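Local coordinates for protein argonaute 5 (PDB 4G0O), which sorts small RNAs by recognising their 5' nucleotide through the nucleotide specificity loop of its MID domain, for gene regulation, at residues G37-K42 with N123-I128; N7-T12 with K42-K47; T12-V17 with L78-L83; R25-E30 with Q112-N117. All coordinates share one frame; numbering follows the deposited sequence.

Contact 1 (G37-K42 with N123-I128); sequences GMCVSK and NVALKI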
loop_
_atom_site.group_PDB
_atom_site.type_symbol
_atom_site.label_atom_id
_atom_site.label_comp_id
_atom_site.label_asym_id
_atom_site.label_seq_id
_atom_site.Cartn_x
_atom_site.Cartn_y
_atom_site.Cartn_z
ATOM N N GLY A 37 4.532 -6.290 -8.987
ATOM C CA GLY A 37 5.505 -6.844 -9.912
ATOM C C GLY A 37 6.917 -6.444 -9.523
ATOM O O GLY A 37 7.852 -7.229 -9.644
ATOM N N MET A 38 7.061 -5.211 -9.046
ATOM C CA MET A 38 8.335 -4.705 -8.541
ATOM C C MET A 38 8.714 -5.354 -7.193
ATOM O O MET A 38 9.865 -5.744 -6.992
ATOM C CB MET A 38 8.286 -3.171 -8.439
ATOM C CG MET A 38 9.541 -2.516 -7.886
ATOM S SD MET A 38 11.069 -2.891 -8.798
ATOM C CE MET A 38 10.841 -1.938 -10.317
ATOM N N CYS A 39 7.755 -5.482 -6.274
ATOM C CA CYS A 39 8.002 -6.230 -5.042
ATOM C C CYS A 39 8.472 -7.642 -5.388
ATOM O O CYS A 39 9.441 -8.144 -4.821
ATOM C CB CYS A 39 6.734 -6.317 -4.177
ATOM S SG CYS A 39 6.247 -4.770 -3.310
ATOM N N VAL A 40 7.781 -8.279 -6.328
ATOM C CA VAL A 40 8.063 -9.675 -6.645
ATOM C C VAL A 40 9.409 -9.867 -7.349
ATOM O O VAL A 40 10.172 -10.764 -6.998
ATOM C CB VAL A 40 6.911 -10.333 -7.428
ATOM C CG1 VAL A 40 7.400 -11.572 -8.176
ATOM C CG2 VAL A 40 5.779 -10.695 -6.458
ATOM N N SER A 41 9.719 -9.007 -8.313
ATOM C CA SER A 41 11.022 -9.090 -8.982
ATOM C C SER A 41 12.174 -8.969 -7.987
ATOM O O SER A 41 13.257 -9.499 -8.228
ATOM C CB SER A 41 11.166 -8.007 -10.053
ATOM O OG SER A 41 11.036 -6.717 -9.475
ATOM N N LYS A 42 11.944 -8.279 -6.870
ATOM C CA LYS A 42 13.017 -8.053 -5.899
ATOM C C LYS A 42 13.117 -9.143 -4.830
ATOM O O LYS A 42 14.088 -9.173 -4.073
ATOM C CB LYS A 42 12.919 -6.664 -5.265
ATOM C CG LYS A 42 13.087 -5.520 -6.266
ATOM C CD LYS A 42 13.291 -4.174 -5.576
ATOM C CE LYS A 42 14.750 -3.707 -5.682
ATOM N NZ LYS A 42 15.656 -4.413 -4.739
ATOM N N ASN A 123 11.690 1.932 -4.354
ATOM C CA ASN A 123 11.695 2.442 -2.975
ATOM C C ASN A 123 10.529 1.955 -2.109
ATOM O O ASN A 123 10.729 1.481 -0.992
ATOM C CB ASN A 123 11.707 3.973 -2.973
ATOM C CG ASN A 123 13.036 4.539 -3.392
ATOM O OD1 ASN A 123 13.996 4.514 -2.622
ATOM N ND2 ASN A 123 13.105 5.066 -4.613
ATOM N N VAL A 124 9.316 2.097 -2.624
ATOM C CA VAL A 124 8.124 1.611 -1.933
ATOM C C VAL A 124 8.181 0.107 -1.695
ATOM O O VAL A 124 7.870 -0.365 -0.598
ATOM C CB VAL A 124 6.850 1.981 -2.717
ATOM C CG1 VAL A 124 5.607 1.297 -2.130
ATOM C CG2 VAL A 124 6.697 3.494 -2.748
ATOM N N ALA A 125 8.579 -0.648 -2.712
ATOM C CA ALA A 125 8.683 -2.105 -2.585
ATOM C C ALA A 125 9.577 -2.531 -1.412
ATOM O O ALA A 125 9.234 -3.429 -0.656
ATOM C CB ALA A 125 9.181 -2.726 -3.892
ATOM N N LEU A 126 10.710 -1.868 -1.245
ATOM C CA LEU A 126 11.626 -2.219 -0.158
ATOM C C LEU A 126 11.026 -1.814 1.189
ATOM O O LEU A 126 11.188 -2.527 2.183
ATOM C CB LEU A 126 12.971 -1.531 -0.355
ATOM C CG LEU A 126 13.837 -2.048 -1.506
ATOM C CD1 LEU A 126 14.871 -0.994 -1.903
ATOM C CD2 LEU A 126 14.515 -3.356 -1.103
ATOM N N LYS A 127 10.340 -0.669 1.210
ATOM C CA LYS A 127 9.613 -0.228 2.400
ATOM C C LYS A 127 8.549 -1.249 2.765
ATOM O O LYS A 127 8.408 -1.608 3.920
ATOM C CB LYS A 127 8.969 1.142 2.174
ATOM C CG LYS A 127 9.959 2.284 1.907
ATOM C CD LYS A 127 9.207 3.510 1.404
ATOM C CE LYS A 127 10.114 4.722 1.231
ATOM N NZ LYS A 127 9.339 5.906 0.722
ATOM N N ILE A 128 7.813 -1.729 1.765
ATOM C CA ILE A 128 6.800 -2.759 1.992
ATOM C C ILE A 128 7.389 -4.079 2.501
ATOM O O ILE A 128 6.789 -4.730 3.338
ATOM C CB ILE A 128 5.938 -2.989 0.719
ATOM C CG1 ILE A 128 4.901 -1.870 0.564
ATOM C CG2 ILE A 128 5.225 -4.329 0.763
ATOM C CD1 ILE A 128 4.291 -1.831 -0.817
#

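Contact 2 (N7-T12 with K42-K47); sequences NGAKVT and KGMEFK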
loop_
_atom_site.group_PDB
_atom_site.type_symbol
_atom_site.label_atom_id
_atom_site.label_comp_id
_atom_site.label_asym_id
_atom_site.label_seq_id
_atom_site.Cartn_x
_atom_site.Cartn_y
_atom_site.Cartn_z
ATOM N N ASN A 7 15.722 -11.157 2.300
ATOM C CA ASN A 7 14.637 -12.105 2.442
ATOM C C ASN A 7 13.293 -11.432 2.126
ATOM O O ASN A 7 12.883 -10.493 2.808
ATOM C CB ASN A 7 14.686 -12.682 3.859
ATOM C CG ASN A 7 13.379 -13.267 4.300
ATOM O OD1 ASN A 7 12.778 -12.804 5.282
ATOM N ND2 ASN A 7 12.921 -14.303 3.589
ATOM N N GLY A 8 12.624 -11.891 1.074
ATOM C CA GLY A 8 11.410 -11.248 0.607
ATOM C C GLY A 8 10.204 -11.793 1.342
ATOM O O GLY A 8 9.948 -12.993 1.291
ATOM N N ALA A 9 9.468 -10.931 2.041
ATOM C CA ALA A 9 8.302 -11.403 2.799
ATOM C C ALA A 9 7.266 -12.024 1.866
ATOM O O ALA A 9 7.307 -11.814 0.655
ATOM C CB ALA A 9 7.679 -10.269 3.618
ATOM N N LYS A 10 6.343 -12.802 2.418
ATOM C CA LYS A 10 5.253 -13.329 1.602
ATOM C C LYS A 10 3.909 -12.742 2.031
ATOM O O LYS A 10 3.492 -12.896 3.176
ATOM C CB LYS A 10 5.222 -14.858 1.629
ATOM C CG LYS A 10 4.048 -15.461 0.848
ATOM C CD LYS A 10 3.952 -16.966 1.098
ATOM C CE LYS A 10 2.786 -17.613 0.352
ATOM N NZ LYS A 10 2.637 -19.052 0.757
ATOM N N VAL A 11 3.235 -12.080 1.095
ATOM C CA VAL A 11 1.955 -11.432 1.369
ATOM C C VAL A 11 0.804 -12.182 0.704
ATOM O O VAL A 11 0.774 -12.314 -0.519
ATOM C CB VAL A 11 1.944 -9.960 0.870
ATOM C CG1 VAL A 11 0.650 -9.280 1.229
ATOM C CG2 VAL A 11 3.083 -9.202 1.467
ATOM N N THR A 12 -0.142 -12.643 1.519
ATOM C CA THR A 12 -1.333 -13.362 1.052
ATOM C C THR A 12 -2.619 -12.527 1.186
ATOM O O THR A 12 -3.584 -12.715 0.439
ATOM C CB THR A 12 -1.534 -14.673 1.849
ATOM O OG1 THR A 12 -0.287 -15.378 1.944
ATOM C CG2 THR A 12 -2.559 -15.565 1.166
ATOM N N LYS A 42 11.944 -8.279 -6.870
ATOM C CA LYS A 42 13.017 -8.053 -5.899
ATOM C C LYS A 42 13.117 -9.143 -4.830
ATOM O O LYS A 42 14.088 -9.173 -4.073
ATOM C CB LYS A 42 12.919 -6.664 -5.265
ATOM C CG LYS A 42 13.087 -5.520 -6.266
ATOM C CD LYS A 42 13.291 -4.174 -5.576
ATOM C CE LYS A 42 14.750 -3.707 -5.682
ATOM N NZ LYS A 42 15.656 -4.413 -4.739
ATOM N N GLY A 43 12.131 -10.039 -4.775
ATOM C CA GLY A 43 12.239 -11.213 -3.924
ATOM C C GLY A 43 11.020 -11.557 -3.089
ATOM O O GLY A 43 10.994 -12.605 -2.437
ATOM N N MET A 44 10.011 -10.692 -3.094
ATOM C CA MET A 44 8.792 -10.961 -2.326
ATOM C C MET A 44 7.903 -11.932 -3.070
ATOM O O MET A 44 8.117 -12.193 -4.262
ATOM C CB MET A 44 8.005 -9.680 -2.052
ATOM C CG MET A 44 8.726 -8.698 -1.157
ATOM S SD MET A 44 7.638 -7.356 -0.672
ATOM C CE MET A 44 6.708 -8.155 0.652
ATOM N N GLU A 45 6.925 -12.478 -2.353
ATOM C CA GLU A 45 5.858 -13.250 -2.972
ATOM C C GLU A 45 4.514 -12.616 -2.610
ATOM O O GLU A 45 4.261 -12.304 -1.452
ATOM C CB GLU A 45 5.899 -14.709 -2.526
ATOM C CG GLU A 45 5.162 -15.626 -3.486
ATOM C CD GLU A 45 4.918 -17.016 -2.928
ATOM O OE1 GLU A 45 5.755 -17.509 -2.127
ATOM O OE2 GLU A 45 3.869 -17.604 -3.299
ATOM N N PHE A 46 3.668 -12.394 -3.611
ATOM C CA PHE A 46 2.384 -11.748 -3.396
ATOM C C PHE A 46 1.292 -12.565 -4.043
ATOM O O PHE A 46 1.440 -12.980 -5.189
ATOM C CB PHE A 46 2.371 -10.380 -4.074
ATOM C CG PHE A 46 2.491 -9.218 -3.135
ATOM C CD1 PHE A 46 1.354 -8.565 -2.670
ATOM C CD2 PHE A 46 3.735 -8.748 -2.751
ATOM C CE1 PHE A 46 1.462 -7.491 -1.833
ATOM C CE2 PHE A 46 3.844 -7.667 -1.896
ATOM C CZ PHE A 46 2.708 -7.037 -1.442
ATOM N N LYS A 47 0.189 -12.774 -3.324
ATOM C CA LYS A 47 -1.020 -13.270 -3.953
ATOM C C LYS A 47 -1.514 -12.178 -4.886
ATOM O O LYS A 47 -1.626 -11.030 -4.474
ATOM C CB LYS A 47 -2.074 -13.570 -2.899
ATOM C CG LYS A 47 -3.236 -14.404 -3.381
ATOM C CD LYS A 47 -4.063 -14.858 -2.178
ATOM C CE LYS A 47 -5.299 -15.650 -2.595
ATOM N NZ LYS A 47 -6.300 -14.780 -3.256
#

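Contact 3 (T12-V17 with L78-L83); sequences TSWTCV and LLIVIL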
loop_
_atom_site.group_PDB
_atom_site.type_symbol
_atom_site.label_atom_id
_atom_site.label_comp_id
_atom_site.label_asym_id
_atom_site.label_seq_id
_atom_site.Cartn_x
_atom_site.Cartn_y
_atom_site.Cartn_z
ATOM N N THR A 12 -0.142 -12.643 1.519
ATOM C CA THR A 12 -1.333 -13.362 1.052
ATOM C C THR A 12 -2.619 -12.527 1.186
ATOM O O THR A 12 -3.584 -12.715 0.439
ATOM C CB THR A 12 -1.534 -14.673 1.849
ATOM O OG1 THR A 12 -0.287 -15.378 1.944
ATOM C CG2 THR A 12 -2.559 -15.565 1.166
ATOM N N SER A 13 -2.631 -11.615 2.153
ATOM C CA SER A 13 -3.794 -10.774 2.400
ATOM C C SER A 13 -3.441 -9.287 2.264
ATOM O O SER A 13 -2.715 -8.733 3.081
ATOM C CB SER A 13 -4.347 -11.067 3.799
ATOM O OG SER A 13 -5.632 -10.499 3.973
ATOM N N TRP A 14 -3.942 -8.650 1.217
ATOM C CA TRP A 14 -3.630 -7.247 0.959
ATOM C C TRP A 14 -4.779 -6.629 0.167
ATOM O O TRP A 14 -5.562 -7.344 -0.452
ATOM C CB TRP A 14 -2.304 -7.103 0.183
ATOM C CG TRP A 14 -2.420 -7.589 -1.235
ATOM C CD1 TRP A 14 -2.202 -8.856 -1.690
ATOM C CD2 TRP A 14 -2.829 -6.819 -2.381
ATOM N NE1 TRP A 14 -2.444 -8.922 -3.047
ATOM C CE2 TRP A 14 -2.831 -7.686 -3.489
ATOM C CE3 TRP A 14 -3.188 -5.482 -2.568
ATOM C CZ2 TRP A 14 -3.184 -7.260 -4.756
ATOM C CZ3 TRP A 14 -3.532 -5.068 -3.827
ATOM C CH2 TRP A 14 -3.526 -5.949 -4.907
ATOM N N THR A 15 -4.894 -5.308 0.209
ATOM C CA THR A 15 -5.823 -4.603 -0.666
ATOM C C THR A 15 -5.449 -3.134 -0.727
ATOM O O THR A 15 -4.475 -2.706 -0.105
ATOM C CB THR A 15 -7.304 -4.778 -0.248
ATOM O OG1 THR A 15 -8.155 -4.247 -1.271
ATOM C CG2 THR A 15 -7.588 -4.079 1.072
ATOM N N CYS A 16 -6.223 -2.366 -1.480
ATOM C CA CYS A 16 -5.880 -0.982 -1.747
ATOM C C CYS A 16 -7.057 -0.070 -1.456
ATOM O O CYS A 16 -8.200 -0.394 -1.800
ATOM C CB CYS A 16 -5.494 -0.838 -3.204
ATOM S SG CYS A 16 -5.164 0.844 -3.728
ATOM N N VAL A 17 -6.769 1.069 -0.830
ATOM C CA VAL A 17 -7.777 2.101 -0.620
ATOM C C VAL A 17 -7.288 3.398 -1.193
ATOM O O VAL A 17 -6.114 3.758 -1.035
ATOM C CB VAL A 17 -8.044 2.355 0.867
ATOM C CG1 VAL A 17 -9.337 3.137 1.059
ATOM C CG2 VAL A 17 -8.146 1.071 1.569
ATOM N N LEU A 78 -1.420 -6.266 4.710
ATOM C CA LEU A 78 -0.944 -5.003 4.126
ATOM C C LEU A 78 -2.087 -4.212 3.498
ATOM O O LEU A 78 -2.897 -4.769 2.770
ATOM C CB LEU A 78 0.125 -5.275 3.051
ATOM C CG LEU A 78 0.769 -4.075 2.347
ATOM C CD1 LEU A 78 1.678 -3.301 3.311
ATOM C CD2 LEU A 78 1.546 -4.493 1.095
ATOM N N LEU A 79 -2.145 -2.913 3.777
ATOM C CA LEU A 79 -3.100 -2.031 3.113
ATOM C C LEU A 79 -2.316 -1.023 2.326
ATOM O O LEU A 79 -1.514 -0.281 2.904
ATOM C CB LEU A 79 -3.935 -1.248 4.122
ATOM C CG LEU A 79 -5.408 -1.003 3.770
ATOM C CD1 LEU A 79 -5.960 0.250 4.470
ATOM C CD2 LEU A 79 -5.635 -0.962 2.274
ATOM N N ILE A 80 -2.541 -0.972 1.022
ATOM C CA ILE A 80 -1.880 0.043 0.228
ATOM C C ILE A 80 -2.811 1.232 0.219
ATOM O O ILE A 80 -3.932 1.148 -0.297
ATOM C CB ILE A 80 -1.618 -0.407 -1.213
ATOM C CG1 ILE A 80 -0.629 -1.575 -1.252
ATOM C CG2 ILE A 80 -1.083 0.753 -2.048
ATOM C CD1 ILE A 80 -0.740 -2.382 -2.528
ATOM N N VAL A 81 -2.367 2.338 0.807
ATOM C CA VAL A 81 -3.245 3.490 0.902
ATOM C C VAL A 81 -2.874 4.585 -0.085
ATOM O O VAL A 81 -1.741 5.073 -0.079
ATOM C CB VAL A 81 -3.247 4.078 2.308
ATOM C CG1 VAL A 81 -3.899 5.468 2.297
ATOM C CG2 VAL A 81 -3.970 3.146 3.243
ATOM N N ILE A 82 -3.820 4.979 -0.931
ATOM C CA ILE A 82 -3.602 6.186 -1.727
ATOM C C ILE A 82 -4.174 7.409 -0.994
ATOM O O ILE A 82 -5.384 7.533 -0.805
ATOM C CB ILE A 82 -4.163 6.064 -3.164
ATOM C CG1 ILE A 82 -3.476 4.922 -3.924
ATOM C CG2 ILE A 82 -3.940 7.353 -3.943
ATOM C CD1 ILE A 82 -4.169 4.595 -5.251
ATOM N N LEU A 83 -3.279 8.309 -0.608
ATOM C CA LEU A 83 -3.603 9.476 0.219
ATOM C C LEU A 83 -4.498 10.489 -0.478
ATOM O O LEU A 83 -4.514 10.581 -1.702
ATOM C CB LEU A 83 -2.308 10.195 0.642
ATOM C CG LEU A 83 -1.343 9.398 1.516
ATOM C CD1 LEU A 83 0.038 10.063 1.542
ATOM C CD2 LEU A 83 -1.944 9.251 2.921
#

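Contact 4 (R25-E30 with Q112-N117); sequences RGLPQE and QVNKLN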
loop_
_atom_site.group_PDB
_atom_site.type_symbol
_atom_site.label_atom_id
_atom_site.label_comp_id
_atom_site.label_asym_id
_atom_site.label_seq_id
_atom_site.Cartn_x
_atom_site.Cartn_y
_atom_site.Cartn_z
ATOM N N ARG A 25 -9.710 6.517 -12.533
ATOM C CA ARG A 25 -10.238 5.392 -11.771
ATOM C C ARG A 25 -9.492 4.083 -12.021
ATOM O O ARG A 25 -9.721 3.100 -11.310
ATOM C CB ARG A 25 -11.734 5.200 -12.055
ATOM C CG ARG A 25 -12.674 6.040 -11.175
ATOM C CD ARG A 25 -12.732 5.539 -9.712
ATOM N NE ARG A 25 -12.738 6.643 -8.747
ATOM C CZ ARG A 25 -13.833 7.179 -8.202
ATOM N NH1 ARG A 25 -15.040 6.719 -8.524
ATOM N NH2 ARG A 25 -13.717 8.186 -7.335
ATOM N N GLY A 26 -8.608 4.055 -13.019
ATOM C CA GLY A 26 -7.878 2.838 -13.335
ATOM C C GLY A 26 -6.470 2.814 -12.763
ATOM O O GLY A 26 -5.776 1.803 -12.817
ATOM N N LEU A 27 -6.049 3.944 -12.217
ATOM C CA LEU A 27 -4.724 4.084 -11.647
ATOM C C LEU A 27 -4.442 3.195 -10.422
ATOM O O LEU A 27 -3.364 2.574 -10.353
ATOM C CB LEU A 27 -4.435 5.553 -11.343
ATOM C CG LEU A 27 -3.037 5.865 -10.813
ATOM C CD1 LEU A 27 -1.941 5.542 -11.846
ATOM C CD2 LEU A 27 -2.978 7.312 -10.391
ATOM N N PRO A 28 -5.383 3.134 -9.445
ATOM C CA PRO A 28 -5.140 2.235 -8.307
ATOM C C PRO A 28 -4.816 0.798 -8.723
ATOM O O PRO A 28 -3.832 0.234 -8.231
ATOM C CB PRO A 28 -6.465 2.293 -7.534
ATOM C CG PRO A 28 -6.948 3.687 -7.766
ATOM C CD PRO A 28 -6.553 4.007 -9.201
ATOM N N GLN A 29 -5.628 0.227 -9.614
ATOM C CA GLN A 29 -5.369 -1.104 -10.164
ATOM C C GLN A 29 -4.038 -1.187 -10.885
ATOM O O GLN A 29 -3.264 -2.110 -10.665
ATOM C CB GLN A 29 -6.448 -1.494 -11.172
ATOM C CG GLN A 29 -7.572 -2.303 -10.595
ATOM C CD GLN A 29 -7.093 -3.636 -10.084
ATOM O OE1 GLN A 29 -6.010 -4.101 -10.459
ATOM N NE2 GLN A 29 -7.887 -4.261 -9.213
ATOM N N GLU A 30 -3.802 -0.237 -11.779
ATOM C CA GLU A 30 -2.589 -0.249 -12.585
ATOM C C GLU A 30 -1.350 -0.078 -11.699
ATOM O O GLU A 30 -0.382 -0.840 -11.818
ATOM C CB GLU A 30 -2.664 0.837 -13.662
ATOM C CG GLU A 30 -1.312 1.305 -14.195
ATOM C CD GLU A 30 -0.698 0.355 -15.218
ATOM O OE1 GLU A 30 -1.258 -0.740 -15.469
ATOM O OE2 GLU A 30 0.362 0.708 -15.774
ATOM N N GLN A 112 2.413 11.187 -6.944
ATOM C CA GLN A 112 3.537 10.306 -7.231
ATOM C C GLN A 112 3.054 9.007 -7.855
ATOM O O GLN A 112 3.683 8.487 -8.781
ATOM C CB GLN A 112 4.333 10.002 -5.962
ATOM C CG GLN A 112 4.951 11.226 -5.305
ATOM C CD GLN A 112 5.960 11.920 -6.204
ATOM O OE1 GLN A 112 6.569 11.296 -7.086
ATOM N NE2 GLN A 112 6.144 13.225 -5.985
ATOM N N VAL A 113 1.946 8.480 -7.336
ATOM C CA VAL A 113 1.327 7.277 -7.890
ATOM C C VAL A 113 1.035 7.501 -9.368
ATOM O O VAL A 113 1.231 6.613 -10.205
ATOM C CB VAL A 113 0.024 6.909 -7.136
ATOM C CG1 VAL A 113 -0.878 6.025 -7.987
ATOM C CG2 VAL A 113 0.348 6.238 -5.811
ATOM N N ASN A 114 0.583 8.709 -9.679
ATOM C CA ASN A 114 0.293 9.100 -11.049
ATOM C C ASN A 114 1.510 9.016 -11.989
ATOM O O ASN A 114 1.357 8.766 -13.176
ATOM C CB ASN A 114 -0.293 10.512 -11.081
ATOM C CG ASN A 114 -1.034 10.796 -12.371
ATOM O OD1 ASN A 114 -1.813 9.964 -12.842
ATOM N ND2 ASN A 114 -0.773 11.959 -12.967
ATOM N N LYS A 115 2.708 9.231 -11.460
ATOM C CA LYS A 115 3.918 9.202 -12.282
ATOM C C LYS A 115 4.311 7.775 -12.677
ATOM O O LYS A 115 4.970 7.571 -13.699
ATOM C CB LYS A 115 5.098 9.851 -11.563
ATOM C CG LYS A 115 5.001 11.349 -11.246
ATOM C CD LYS A 115 6.035 11.648 -10.134
ATOM C CE LYS A 115 6.190 13.126 -9.766
ATOM N NZ LYS A 115 4.905 13.871 -9.802
ATOM N N LEU A 116 3.916 6.796 -11.863
ATOM C CA LEU A 116 4.331 5.403 -12.057
ATOM C C LEU A 116 5.842 5.308 -12.336
ATOM O O LEU A 116 6.287 4.569 -13.227
ATOM C CB LEU A 116 3.523 4.733 -13.170
ATOM C CG LEU A 116 2.048 4.428 -12.884
ATOM C CD1 LEU A 116 1.331 4.004 -14.155
ATOM C CD2 LEU A 116 1.907 3.341 -11.810
ATOM N N ASN A 117 6.618 6.087 -11.588
ATOM C CA ASN A 117 8.063 6.042 -11.709
ATOM C C ASN A 117 8.575 4.728 -11.130
ATOM O O ASN A 117 8.216 4.342 -10.017
ATOM C CB ASN A 117 8.722 7.246 -11.027
ATOM C CG ASN A 117 10.119 7.525 -11.579
ATOM O OD1 ASN A 117 10.819 6.608 -12.000
ATOM N ND2 ASN A 117 10.512 8.791 -11.607
#

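Contact 1 (G37-K42 with N123-I128)
C39 and A125 form the middle of a buried, apolar helix-helix contact in which the last turns of helix 27-42 pack against helix 118-131, with no hydrogen bond between the two segments. The helix axes approach to 8.8 Å at a signed crossing angle of -67°, so they meet over a short patch. The evidence for close packing is that the CA atoms of C39 and A125 lie 4.8 Å apart, a spacing that the small side chains permit. C39 SG, set anti to its own carbonyl carbon (chi1 -74°), reaches A125 CB at 3.6 Å and, on its other contact, I128 CG2 at 4.2 Å. M38 touches the same methyl from another direction: its CG is 4.0 Å from A125 CB, and beyond CG the chain bends twice. At the far end K42 and L126 cross at about a right angle, K42 NZ standing 4.0 Å from L126 CD2; the ammonium group itself is hydrogen-bonded to the carbonyl O of K3 in strand 3-5. Within the first helix, M38 O takes both K42 N and S41 OG, the latter at 2.9 Å, from the same face of its carbonyl plane. I128 also touches Q106 of strand 105-108. Two helices crossing steeply over small side chains on one side of a parallel sheet form part of the helical layer of a Rossmann-like MID domain.

Contact 2 (N7-T12 with K42-K47)
V11 and F46 lie side by side at the middle of a short parallel strand pair, in which K10 is in register with E45 and V11 with F46. Three backbone bonds hold it: E45 N to A9 O at 3.1 Å, V11 N to E45 O at 2.8 Å and K47 N to V11 O at 2.9 Å. All three are nearly straight, with N-H...acceptor angles between 163° and 168°. Several backbone atoms outside this ladder have partners elsewhere: A9 N gives to N129 OD1, T12 N to Q77 OE1, and K47 O accepts from W14 NE1. On the V11 side of the sheet, V11 CB sits 3.6 Å above the plane of the F46 ring, over its centre, with CG1 over the CE1 side and CG2 over the CZ-CE2 side. M44 SD lies at the edge of that ring, and W14 meets it edge-to-face. An alanine in place of F46 would probably open a gap beneath V11 and leave W14 without one of its aromatic partners. On the other face K10 and E45 run alongside each other, but K10 NZ and E45 OE2 are 4.5 Å apart, too far for a salt bridge. At the start of the pair, G8 CA makes a CA-H...O contact with G43 O at 3.4 Å; a CB on G8 would clash with that oxygen. G43, with positive phi, ends helix 27-42 in a Schellman motif and turns the chain into strand 45-46, completing the beta-alpha-beta crossover of strand 7-18, helix 27-42 and strand 45-46.

Contact 3 (T12-V17 with L78-L83)
A parallel strand pair in the centre of the main sheet joins T15 and V17 to L79, I80 and I82. I80 takes part through both its backbone polar atoms: I80 N gives to T15 O at 2.8 Å, nearly straight at 173°, and I80 O accepts from V17 N at 2.9 Å. I82 N continues the ladder to V17 O, whereas towards the start T15 N to L78 O stretches to 3.3 Å and the bond from L78 N to S13 O is weak. On the face with V17, L79 CD2 leans over the neighbouring strand, 3.2 Å from T15 O and 3.3 Å from V17 CG2, the latter tighter than usual carbon contact. L79 CG departs from a staggered position (chi1 -143°), consistent with the crowding there. An alanine at L79 would probably leave V17 CG2 short of a neighbour and open a gap beside helix 62-72, which L79 touches at L66. Across the sheet W14 CE3 lies 4.0 Å from I80 CD1 and C16 SG 4.2 Å from I82 CD1, a surface packed on helix 27-42. With helices on both faces, this is the central sheet of an alpha/beta/alpha Rossmann-like fold.

Contact 4 (R25-E30 with Q112-N117)
L27 meets V113 and L116 in mainly apolar contacts; no hydrogen bond joins the segments. The tightest is L27 CD2 to V113 CG1 at 3.4 Å, below the usual carbon contact distance, and L27 CG is also near that methyl at 3.6 Å. L27 CG is anti to its backbone N (chi1 -176°), which carries the branch towards the neighbouring helix. Its other methyl, CD1, lies 4.3 Å from L116 CG. Two more carbon pairs widen the patch: L27 CD2 touches the backbone CA of N114 at 3.8 Å, and E30 CG lies 3.8 Å from L116 CD1, where the two side chains cross obliquely. A second kind of contact sets methyl groups against oxygen, none of them a bond: L27 CD2 is 3.8 Å from N114 OD1, L27 CD1 is 3.7 Å from V113 O, and L116 CD1 is 3.8 Å from E30 OE2. L116 is brought there by the end of helix 110-115: L116 N bonds to V113 O, after which L116 leaves helical angles with positive phi and turns its side chain towards helix 27-42. F31, one turn on from L27, touches both V113 and L116, and M121 of helix 118-131 also meets L116. The whole is the packing of the first turn of helix 27-42 against the end of helix 110-115 and the short link to helix 118-131, within the helical layer of the alpha/beta fold.

How the contacts relate
Contact 3 is the deepest, its centre about 4 Å from that of the chain, and is a backbone ladder with buried, mostly apolar side chains on both faces. Contact 2 extends the same strand 7-18 outward, with bonds of the same kind but charged, exposed side chains on one face. Contacts 1 and 4 lack hydrogen bonds between their segments: both are mainly apolar packing on helix 27-42, contact 1 at its end and contact 4 at its start, with nearest atoms about 7 Å apart. Contact 1 is the more buried; contact 4 lies partly open. P28 touches I82 and C16, linking contact 4 to contact 3, while I128 packs against L78 and M44, joining contact 1 to both strand pairs.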